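Local structure of beta-hexosaminidase Amuc_2018 (Akkermansia muciniphila, 6JE8) at residues G250-G255 with N300-Q305; Q331-T336 with P380-P385. The protein hydrolyses terminal non-reducing N-acetylhexosamine residues, removing N-acetylglucosamine from unbranched N-glycans and chitobiose and also acting on beta-linked N-acetylgalactosamine. All coordinates share one frame; numbering follows the deposited sequence.

Followed from the N terminus, the catalytic domain first runs into interaction 1, where strand 251-255 meets strand 303-307. The loop it closes is wholly helical in its regular structure, with helices 262-266, 268-276 and 282-299, and carries two of the zinc-binding cysteines, C267 and C270. Interaction 2 opens only afterwards: helix 329-339 is met by the loop at 380-385, closing an excursion through strand 342-345 and the substrate-binding residues Y352 to D354. The two closures are therefore in series, neither nested nor crossed. Interaction 1 joins neighbouring barrel strands, whereas interaction 2 holds a barrel helix to the approach to strand 392-398; their centres lie 24 Å apart.

Interaction 1: residues G250-G255 with N300-Q305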
# COMPACT_ATOMS: atom_id res chain seq x y z
N GLY A 250 13.98 -2.95 -4.80
CA GLY A 250 14.97 -1.89 -4.67
C GLY A 250 14.42 -0.55 -4.26
O GLY A 250 15.17 0.42 -4.21
N ILE A 251 13.13 -0.46 -3.97
CA ILE A 251 12.48 0.77 -3.55
C ILE A 251 12.40 0.77 -2.03
O ILE A 251 12.02 -0.23 -1.43
CB ILE A 251 11.08 0.89 -4.16
CG1 ILE A 251 11.19 0.96 -5.69
CG2 ILE A 251 10.35 2.09 -3.58
CD1 ILE A 251 9.87 0.77 -6.40
N VAL A 252 12.77 1.89 -1.41
CA VAL A 252 12.67 2.04 0.04
C VAL A 252 11.87 3.30 0.33
O VAL A 252 12.31 4.41 -0.01
CB VAL A 252 14.05 2.10 0.72
CG1 VAL A 252 13.86 2.20 2.24
CG2 VAL A 252 14.86 0.84 0.35
N HIS A 253 10.71 3.13 0.93
CA HIS A 253 9.89 4.26 1.38
C HIS A 253 10.46 4.77 2.71
O HIS A 253 10.62 4.00 3.66
CB HIS A 253 8.45 3.78 1.54
CG HIS A 253 7.43 4.87 1.56
ND1 HIS A 253 7.53 5.97 2.39
CD2 HIS A 253 6.26 5.01 0.89
CE1 HIS A 253 6.47 6.74 2.22
NE2 HIS A 253 5.69 6.19 1.30
N LEU A 254 10.80 6.06 2.77
CA LEU A 254 11.44 6.62 3.96
C LEU A 254 10.47 7.37 4.86
O LEU A 254 10.90 7.91 5.88
CB LEU A 254 12.59 7.55 3.56
CG LEU A 254 13.72 6.88 2.78
CD1 LEU A 254 14.78 7.92 2.40
CD2 LEU A 254 14.35 5.75 3.57
N GLY A 255 9.19 7.43 4.51
CA GLY A 255 8.25 8.25 5.25
C GLY A 255 8.30 9.68 4.76
O GLY A 255 7.74 9.99 3.71
N ASN A 300 23.64 1.77 -2.77
CA ASN A 300 23.13 0.41 -2.79
C ASN A 300 22.32 0.04 -4.04
O ASN A 300 21.84 -1.09 -4.12
CB ASN A 300 22.26 0.17 -1.57
CG ASN A 300 22.89 -0.76 -0.58
OD1 ASN A 300 24.05 -1.13 -0.72
ND2 ASN A 300 22.12 -1.14 0.42
N GLY A 301 22.14 0.95 -4.99
CA GLY A 301 21.21 0.69 -6.08
C GLY A 301 19.75 0.74 -5.68
O GLY A 301 18.91 0.16 -6.37
N GLN A 302 19.42 1.41 -4.59
CA GLN A 302 18.05 1.55 -4.12
C GLN A 302 17.56 2.96 -4.40
O GLN A 302 18.35 3.88 -4.62
CB GLN A 302 17.95 1.24 -2.63
CG GLN A 302 18.13 -0.23 -2.31
CD GLN A 302 18.54 -0.47 -0.86
OE1 GLN A 302 19.44 0.20 -0.35
NE2 GLN A 302 17.89 -1.43 -0.20
N THR A 303 16.23 3.12 -4.41
CA THR A 303 15.66 4.44 -4.65
C THR A 303 14.61 4.77 -3.59
O THR A 303 13.84 3.89 -3.18
CB THR A 303 15.04 4.51 -6.06
OG1 THR A 303 14.53 5.82 -6.30
CG2 THR A 303 13.92 3.50 -6.20
N PRO A 304 14.55 6.02 -3.13
CA PRO A 304 13.61 6.37 -2.06
C PRO A 304 12.23 6.77 -2.58
O PRO A 304 12.06 7.23 -3.71
CB PRO A 304 14.30 7.56 -1.38
CG PRO A 304 14.98 8.26 -2.52
CD PRO A 304 15.47 7.14 -3.44
N GLN A 305 11.25 6.59 -1.70
CA GLN A 305 9.91 7.14 -1.90
C GLN A 305 9.50 7.93 -0.67
O GLN A 305 10.01 7.69 0.43
CB GLN A 305 8.88 6.05 -2.16
CG GLN A 305 9.03 5.38 -3.49
CD GLN A 305 7.88 4.45 -3.74
OE1 GLN A 305 7.26 3.95 -2.79
NE2 GLN A 305 7.58 4.20 -5.01
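The H253 imidazole meets Q305 over one face, where the Q305 carbonyl carbon C sits toward the rim, 4.1 Å above the ring plane. At the ring edge, in plane, G255 N donates to H253 ND1 at 3.1 Å. The side-chain amide of Q305 stands nearly upright to the ring, the planes 85° apart. These strands are consecutive parallel staves of the beta/alpha (TIM) barrel of family 20, joined by a helical beta-alpha-beta crossover. Four backbone bonds alternate between them, from T303 N to G250 O at 2.9 Å through to L254 N on Q305 O, and bring G255 close to the substrate-binding D257 and the active-site H193. H253 shares a face of the sheet with I251, T303 and Q305; its chi1 of -161°, which sets CG opposite the backbone N and beside the carbonyl carbon, lays the ring alongside the Q305 backbone, and the ring also stacks with H125. A leucine in place of H253 would probably leave the G255 N-H without its ring acceptor and H125 without its stacking partner. V252 and P304 turn to the other face, against helix 282-299. Beside the histidine, Q305 OE1 bonds with Y322 OH, and its amide carbon CD rests on I251 CG2 at 3.4 Å.

Interaction 2: residues Q331-T336 with P380-P385; sequences QSIEKT and PAFGKP
I333 points its CB from helix 329-339 at the loop 380-385, and its two branches meet different parts of the turn there. In the beta/alpha barrel of this domain, the helix follows strand 320-323, and the loop, which contains a type I' beta turn from A381 to K384, leads toward the barrel strand 392-398. From CB the methyl CG2 lies beside the lysine chain, 4.0 Å from K384 CD, the two side chains sliding past each other in opposite directions. The other branch, CG1, lies anti to the carbonyl carbon (chi1 -69°) and carries CD1 into the turn. There CD1 meets backbone oxygens, A381 O at 3.8 Å and P380 O at 4.0 Å, and approaches F382 CD1 obliquely at 4.2 Å. Around the isoleucine, L343, M345 and I392 complete an apolar setting between helix and barrel strands.

The turn itself is closed by K384 N on A381 O at 3.0 Å, and D379 receives the backbone N-H groups of A381 and G383 on its two carboxylate oxygens. At positive phi, F382 and G383 take the two central positions, as this turn type requires. Toward solvent the link is looser: K384 has a weak ion pair with E388, and E334, modelled in two conformers, makes in one of them a long salt bridge, with E334 OE2 3.7 Å from K384 NZ.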
# COMPACT_ATOMS: atom_id res chain seq x y z
N GLN A 331 -3.34 20.25 -6.61
CA GLN A 331 -2.14 21.04 -6.39
C GLN A 331 -0.90 20.16 -6.46
O GLN A 331 0.12 20.56 -7.04
CB GLN A 331 -2.21 21.77 -5.05
CG GLN A 331 -3.42 22.70 -4.91
CD GLN A 331 -4.66 21.99 -4.39
OE1 GLN A 331 -5.09 20.95 -4.91
NE2 GLN A 331 -5.25 22.56 -3.34
N SER A 332 -0.96 18.96 -5.87
CA SER A 332 0.19 18.07 -5.88
C SER A 332 0.50 17.58 -7.29
O SER A 332 1.67 17.43 -7.66
CB SER A 332 -0.03 16.89 -4.94
OG SER A 332 -0.08 17.34 -3.60
N ILE A 333 -0.54 17.33 -8.09
CA ILE A 333 -0.31 16.94 -9.48
C ILE A 333 0.47 18.03 -10.21
O ILE A 333 1.50 17.76 -10.86
CB ILE A 333 -1.65 16.60 -10.17
CG1 ILE A 333 -2.24 15.31 -9.58
CG2 ILE A 333 -1.44 16.40 -11.66
CD1 ILE A 333 -3.70 15.06 -9.93
N GLU A 334 0.05 19.30 -10.05
CA GLU A 334 0.74 20.40 -10.71
C GLU A 334 2.17 20.55 -10.20
O GLU A 334 3.12 20.73 -10.98
CB GLU A 334 0.01 21.73 -10.51
CG GLU A 334 -1.50 21.71 -10.51
CD GLU A 334 -2.08 21.01 -11.71
OE1 GLU A 334 -2.57 19.87 -11.52
OE2 GLU A 334 -2.05 21.59 -12.82
N LYS A 335 2.34 20.52 -8.87
CA LYS A 335 3.64 20.77 -8.26
C LYS A 335 4.64 19.69 -8.62
O LYS A 335 5.80 19.99 -8.92
CB LYS A 335 3.49 20.86 -6.74
CG LYS A 335 2.96 22.17 -6.20
CD LYS A 335 2.66 22.06 -4.71
CE LYS A 335 3.51 23.02 -3.87
NZ LYS A 335 4.97 22.75 -3.96
N THR A 336 4.23 18.41 -8.58
CA THR A 336 5.15 17.35 -8.96
C THR A 336 5.49 17.41 -10.43
O THR A 336 6.63 17.11 -10.81
CB THR A 336 4.55 15.98 -8.61
OG1 THR A 336 3.25 15.88 -9.19
CG2 THR A 336 4.47 15.83 -7.09
N PRO A 380 -7.80 9.01 -10.35
CA PRO A 380 -6.45 9.33 -9.86
C PRO A 380 -5.86 10.59 -10.48
O PRO A 380 -5.08 11.29 -9.83
CB PRO A 380 -5.63 8.09 -10.24
CG PRO A 380 -6.69 7.00 -10.34
CD PRO A 380 -7.91 7.63 -10.87
N ALA A 381 -6.23 10.91 -11.72
CA ALA A 381 -5.75 12.11 -12.40
C ALA A 381 -6.61 13.34 -12.11
O ALA A 381 -6.29 14.42 -12.61
CB ALA A 381 -5.70 11.87 -13.91
N PHE A 382 -7.70 13.19 -11.35
CA PHE A 382 -8.57 14.31 -10.98
C PHE A 382 -8.96 15.15 -12.19
O PHE A 382 -8.92 16.38 -12.18
CB PHE A 382 -7.90 15.15 -9.89
CG PHE A 382 -8.00 14.52 -8.54
CD1 PHE A 382 -7.17 13.46 -8.21
CD2 PHE A 382 -8.95 14.94 -7.63
CE1 PHE A 382 -7.28 12.84 -6.97
CE2 PHE A 382 -9.06 14.33 -6.39
CZ PHE A 382 -8.22 13.27 -6.07
N GLY A 383 -9.36 14.46 -13.25
CA GLY A 383 -9.86 15.11 -14.44
C GLY A 383 -8.82 15.51 -15.47
O GLY A 383 -9.21 15.96 -16.56
N LYS A 384 -7.55 15.37 -15.18
CA LYS A 384 -6.53 15.77 -16.14
C LYS A 384 -6.26 14.67 -17.16
O LYS A 384 -6.34 13.48 -16.85
CB LYS A 384 -5.24 16.14 -15.41
CG LYS A 384 -5.47 17.25 -14.41
CD LYS A 384 -4.19 18.00 -14.08
CE LYS A 384 -4.49 19.47 -13.82
NZ LYS A 384 -4.70 20.24 -15.07
N PRO A 385 -5.95 15.05 -18.40
CA PRO A 385 -5.75 14.05 -19.46
C PRO A 385 -4.36 13.43 -19.39
O PRO A 385 -3.43 14.00 -18.81
CB PRO A 385 -5.91 14.87 -20.74
CG PRO A 385 -5.37 16.22 -20.35
CD PRO A 385 -5.80 16.42 -18.91